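Local coordinates for enoyl-acyl carrier protein reductase (Uncultured bacterium, PDB 6KIA), which probably catalyses the NADH-dependent reduction of enoyl-acyl carrier protein in fatty acid synthesis, as a triclosan-resistant enzyme with a Rossmann-like core, at residues Asn350-Met355 and Ala373-Gly378. Residues are numbered along the deposited sequence; the frame is centred on the assembly and turned at random.
Sequences NASDVM and ADIMIG
Ile375, on helix 370-385, reaches across to the short helix 353-356 and divides its two branches among three residues of segment 350-355. The CG2 methyl takes the helical pair: it lies 3.8 Å from Met355 SD and 4.1 Å from Val354 CG1. The longer branch goes to the turn before that helix, where CD1 comes within 3.7 Å of Ser352 OG. Two torsions explain the reach: CG1 stands anti to the backbone N (chi1 -168°) and the chain stays extended through chi2, carrying CD1 well out from its own helix. The side chains of Val354 and Met355 each slide past that of Ile375, which runs the opposite way. Met355 is bent at chi2 and chi3, and its sulfur, rather than its CE methyl, touches Ile375. The backbones remain apart, the nearest CA atoms, those of Val354 and Ile375, being 8.4 Å from each other.

Ser352 is the N-cap of helix 353-356. Its OG accepts from Met355 N at 3.1 Å with an N-H...O angle of 160°, a nearly straight capping bond, and also hydrogen-bonds to Tyr349 O in helix 339-351. The hydroxyl that CD1 brushes is thus already engaged by two backbone groups. Tyr349 is also touched by the side chains of Met355, Ile375 and Met376.

This is peripheral packing, centred about 24 Å from the centre of the chain. Only 148 Å² is buried, summed over both sides, and Ile375 is the largest contributor. Since every approach across the gap is a van der Waals contact without directional bonding, the chemistry implies a small, mostly apolar contact of helix 370-385 with helix 353-356 and the turn before it, while the hydrogen bonds of the Ser352 hydroxyl stay on its own side, capping helix 353-356 and joining it to helix 339-351.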
# COMPACT_ATOMS: atom_id res chain seq x y z
N ASN A 350 12.47 -10.38 -17.22
CA ASN A 350 11.14 -10.96 -17.38
C ASN A 350 11.09 -12.09 -18.42
O ASN A 350 10.15 -12.89 -18.44
CB ASN A 350 10.12 -9.87 -17.73
CG ASN A 350 9.89 -8.93 -16.57
OD1 ASN A 350 9.60 -9.37 -15.46
ND2 ASN A 350 10.08 -7.64 -16.80
N ALA A 351 12.08 -12.14 -19.31
CA ALA A 351 12.12 -13.20 -20.31
C ALA A 351 12.64 -14.51 -19.73
O ALA A 351 12.44 -15.58 -20.32
CB ALA A 351 12.98 -12.76 -21.50
N SER A 352 13.31 -14.43 -18.58
CA SER A 352 13.95 -15.59 -17.98
C SER A 352 12.95 -16.64 -17.49
O SER A 352 11.86 -16.31 -17.02
CB SER A 352 14.87 -15.14 -16.83
OG SER A 352 14.15 -14.93 -15.61
N ASP A 353 13.31 -17.92 -17.60
CA ASP A 353 12.44 -18.99 -17.12
C ASP A 353 12.19 -18.87 -15.62
O ASP A 353 11.08 -19.14 -15.15
CB ASP A 353 13.00 -20.37 -17.47
CG ASP A 353 12.73 -20.76 -18.92
OD1 ASP A 353 11.91 -20.09 -19.58
OD2 ASP A 353 13.32 -21.76 -19.38
N VAL A 354 13.23 -18.49 -14.88
CA VAL A 354 13.10 -18.32 -13.44
C VAL A 354 11.98 -17.32 -13.09
O VAL A 354 11.09 -17.62 -12.29
CB VAL A 354 14.42 -17.83 -12.79
CG1 VAL A 354 14.20 -17.48 -11.33
CG2 VAL A 354 15.50 -18.90 -12.90
N MET A 355 11.98 -16.16 -13.75
CA MET A 355 10.97 -15.15 -13.46
C MET A 355 9.62 -15.51 -14.06
O MET A 355 8.57 -15.25 -13.45
CB MET A 355 11.42 -13.78 -13.95
CG MET A 355 12.66 -13.24 -13.21
SD MET A 355 12.61 -13.50 -11.43
CE MET A 355 11.08 -12.64 -10.99
N ALA A 373 16.22 -15.19 -5.51
CA ALA A 373 17.05 -14.25 -4.76
C ALA A 373 18.26 -13.80 -5.53
O ALA A 373 18.57 -12.60 -5.58
CB ALA A 373 17.47 -14.87 -3.42
N ASP A 374 18.94 -14.74 -6.16
CA ASP A 374 20.15 -14.40 -6.88
C ASP A 374 19.83 -13.46 -8.03
O ASP A 374 20.49 -12.42 -8.19
CB ASP A 374 20.85 -15.65 -7.42
CG ASP A 374 21.81 -16.25 -6.41
OD1 ASP A 374 22.84 -15.61 -6.09
OD2 ASP A 374 21.55 -17.38 -5.94
N ILE A 375 18.83 -13.81 -8.85
CA ILE A 375 18.58 -12.99 -10.02
C ILE A 375 17.92 -11.63 -9.67
O ILE A 375 18.22 -10.60 -10.28
CB ILE A 375 17.72 -13.75 -11.07
CG1 ILE A 375 17.71 -13.00 -12.40
CG2 ILE A 375 16.32 -14.04 -10.56
CD1 ILE A 375 16.94 -13.71 -13.49
N MET A 376 17.03 -11.63 -8.68
CA MET A 376 16.30 -10.40 -8.32
C MET A 376 17.22 -9.43 -7.58
O MET A 376 17.31 -8.25 -7.92
CB MET A 376 15.08 -10.71 -7.46
CG MET A 376 14.33 -9.45 -7.06
SD MET A 376 12.79 -9.77 -6.17
CE MET A 376 13.46 -10.45 -4.65
N ILE A 377 17.92 -9.92 -6.57
CA ILE A 377 18.79 -9.03 -5.82
C ILE A 377 20.00 -8.62 -6.66
O ILE A 377 20.43 -7.46 -6.61
CB ILE A 377 19.26 -9.70 -4.52
CG1 ILE A 377 18.06 -10.14 -3.70
CG2 ILE A 377 20.22 -8.79 -3.74
CD1 ILE A 377 17.34 -9.03 -3.01
N GLY A 378 20.52 -9.56 -7.46
CA GLY A 378 21.62 -9.25 -8.35
C GLY A 378 21.25 -8.17 -9.35
O GLY A 378 21.99 -7.19 -9.54